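Local atomic coordinates of uncharacterized protein YLR132C (Kluyveromyces marxianus, PDB entry 6PFQ), a protein that is the yeast Usb1, probably a U6 snRNA exoribonuclease of the 2H phosphodiesterase superfamily, and binds UMP. Residues L18-K21 with Q22-M26. Numbering follows the deposited sequence.
Sequences LDSK and QQQIM
D19 and Q22 form a capping box at the start of helix 20-39, where the backbone bonds Q23 N to D19 O, Q24 N to S20 O and I25 N to K21 O are the first i to i+4 bonds of the helix. D19 is the N-cap. Its CG sits between the backbone N and the carbonyl carbon (chi1 66°), which turns OD1 back over the turn. There OD1 accepts from Q22 N at 2.7 Å, nearly straight. Q22 returns the bond: its OE1 takes D19 N at 2.9 Å, in the carbonyl plane and on a lone pair. The D19 carboxylate and Q22 amide planes are 47° apart. Q22 NE2 donates to N197 O at the end of helix 191-197, so both ends of this amide are held and its rotation is fixed. L18 leads into the cap. Its CG lies 3.9 Å from Q22 CB, and its CD2 packs 4.0 Å from M26 CG, L18 and M26 crossing at about a right angle. L18 and Q22 also touch F200, while M26 lies on L194. These contacts join the start of the helix to residues 191-202. On the outer side, Q24 NE2 makes a weak bond to S20 OG. Q23 runs extended back past the cap, and its NE2 donates a hydrogen bond to L18 O at 3.0 Å from above the carbonyl plane, 54° out of it.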
ATOM      1  N   LEU A  18      11.975   1.817  -6.866  1.00 32.90           N
ATOM      2  CA  LEU A  18      13.120   1.993  -5.974  1.00 28.67           C
ATOM      3  C   LEU A  18      14.416   2.038  -6.760  1.00 34.55           C
ATOM      4  O   LEU A  18      14.609   1.279  -7.716  1.00 36.31           O
ATOM      5  CB  LEU A  18      13.209   0.851  -4.949  1.00 27.96           C
ATOM      6  CG  LEU A  18      12.319   0.914  -3.702  1.00 29.51           C
ATOM      7  CD1 LEU A  18      10.843   0.962  -4.062  1.00 37.94           C
ATOM      8  CD2 LEU A  18      12.648  -0.256  -2.808  1.00 30.47           C
ATOM      9  N   ASP A  19      15.304   2.920  -6.353  1.00 39.31           N
ATOM     10  CA  ASP A  19      16.625   2.915  -6.944  1.00 39.88           C
ATOM     11  C   ASP A  19      17.483   1.892  -6.226  1.00 37.44           C
ATOM     12  O   ASP A  19      17.061   1.249  -5.265  1.00 34.14           O
ATOM     13  CB  ASP A  19      17.261   4.307  -6.901  1.00 33.21           C
ATOM     14  CG  ASP A  19      17.543   4.796  -5.492  1.00 38.21           C
ATOM     15  OD1 ASP A  19      17.661   4.016  -4.535  1.00 46.59           O
ATOM     16  OD2 ASP A  19      17.685   6.010  -5.335  1.00 48.12           O
ATOM     17  N   SER A  20      18.719   1.748  -6.707  1.00 35.51           N
ATOM     18  CA  SER A  20      19.619   0.740  -6.163  1.00 38.77           C
ATOM     19  C   SER A  20      19.832   0.907  -4.663  1.00 41.09           C
ATOM     20  O   SER A  20      19.800  -0.079  -3.912  1.00 38.37           O
ATOM     21  CB  SER A  20      20.954   0.808  -6.907  1.00 42.27           C
ATOM     22  OG  SER A  20      21.844  -0.097  -6.326  1.00 57.33           O
ATOM     23  N   LYS A  21      20.050   2.145  -4.199  1.00 39.20           N
ATOM     24  CA  LYS A  21      20.288   2.343  -2.772  1.00 36.70           C
ATOM     25  C   LYS A  21      19.052   1.976  -1.946  1.00 30.16           C
ATOM     26  O   LYS A  21      19.167   1.343  -0.895  1.00 34.28           O
ATOM     27  CB  LYS A  21      20.681   3.785  -2.471  1.00 37.29           C
ATOM     28  CG  LYS A  21      20.874   4.009  -0.979  1.00 41.71           C
ATOM     29  CD  LYS A  21      21.523   5.344  -0.636  1.00 63.45           C
ATOM     30  CE  LYS A  21      22.149   5.293   0.755  1.00 70.58           C
ATOM     31  NZ  LYS A  21      22.892   4.012   1.013  1.00 71.66           N
ATOM     32  N   GLN A  22      17.874   2.371  -2.409  1.00 30.94           N
ATOM     33  CA  GLN A  22      16.654   2.036  -1.680  1.00 31.65           C
ATOM     34  C   GLN A  22      16.438   0.520  -1.641  1.00 32.80           C
ATOM     35  O   GLN A  22      15.979  -0.037  -0.635  1.00 28.98           O
ATOM     36  CB  GLN A  22      15.488   2.751  -2.349  1.00 27.54           C
ATOM     37  CG  GLN A  22      15.600   4.274  -2.227  1.00 26.94           C
ATOM     38  CD  GLN A  22      14.565   4.949  -3.059  1.00 33.58           C
ATOM     39  OE1 GLN A  22      14.323   4.544  -4.192  1.00 34.47           O
ATOM     40  NE2 GLN A  22      13.893   5.949  -2.489  1.00 33.01           N
ATOM     41  N   GLN A  23      16.751  -0.169  -2.731  1.00 30.63           N
ATOM     42  CA  GLN A  23      16.614  -1.626  -2.718  1.00 32.02           C
ATOM     43  C   GLN A  23      17.498  -2.258  -1.654  1.00 34.79           C
ATOM     44  O   GLN A  23      17.064  -3.182  -0.949  1.00 30.32           O
ATOM     45  CB  GLN A  23      16.951  -2.200  -4.100  1.00 31.59           C
ATOM     46  CG  GLN A  23      15.996  -1.755  -5.193  1.00 36.63           C
ATOM     47  CD  GLN A  23      16.563  -2.048  -6.599  1.00 49.96           C
ATOM     48  OE1 GLN A  23      17.504  -2.831  -6.750  1.00 50.05           O
ATOM     49  NE2 GLN A  23      16.006  -1.392  -7.618  1.00 48.47           N
ATOM     50  N   GLN A  24      18.746  -1.768  -1.526  1.00 31.36           N
ATOM     51  CA  GLN A  24      19.694  -2.346  -0.571  1.00 32.95           C
ATOM     52  C   GLN A  24      19.291  -2.048   0.856  1.00 33.77           C
ATOM     53  O   GLN A  24      19.504  -2.877   1.756  1.00 32.31           O
ATOM     54  CB  GLN A  24      21.103  -1.794  -0.813  1.00 39.05           C
ATOM     55  CG  GLN A  24      21.607  -1.984  -2.213  1.00 55.43           C
ATOM     56  CD  GLN A  24      22.967  -1.340  -2.416  1.00 65.10           C
ATOM     57  OE1 GLN A  24      23.655  -0.992  -1.452  1.00 69.45           O
ATOM     58  NE2 GLN A  24      23.355  -1.170  -3.670  1.00 60.37           N
ATOM     59  N   ILE A  25      18.765  -0.838   1.093  1.00 30.21           N
ATOM     60  CA  ILE A  25      18.232  -0.519   2.415  1.00 33.19           C
ATOM     61  C   ILE A  25      17.065  -1.447   2.739  1.00 30.48           C
ATOM     62  O   ILE A  25      16.971  -2.000   3.839  1.00 25.69           O
ATOM     63  CB  ILE A  25      17.852   0.973   2.468  1.00 30.38           C
ATOM     64  CG1 ILE A  25      19.164   1.781   2.495  1.00 31.88           C
ATOM     65  CG2 ILE A  25      16.989   1.315   3.700  1.00 23.86           C
ATOM     66  CD1 ILE A  25      18.957   3.223   2.395  1.00 41.55           C
ATOM     67  N   MET A  26      16.188  -1.684   1.781  1.00 28.45           N
ATOM     68  CA  MET A  26      15.052  -2.540   2.130  1.00 27.06           C
ATOM     69  C   MET A  26      15.496  -3.988   2.357  1.00 30.80           C
ATOM     70  O   MET A  26      14.964  -4.661   3.247  1.00 27.30           O
ATOM     71  CB  MET A  26      13.967  -2.461   1.049  1.00 28.60           C
ATOM     72  CG  MET A  26      13.202  -1.097   1.038  1.00 27.99           C
ATOM     73  SD  MET A  26      12.716  -0.534   2.733  1.00 28.11           S
ATOM     74  CE  MET A  26      11.806  -2.030   3.288  1.00 24.26           C
TER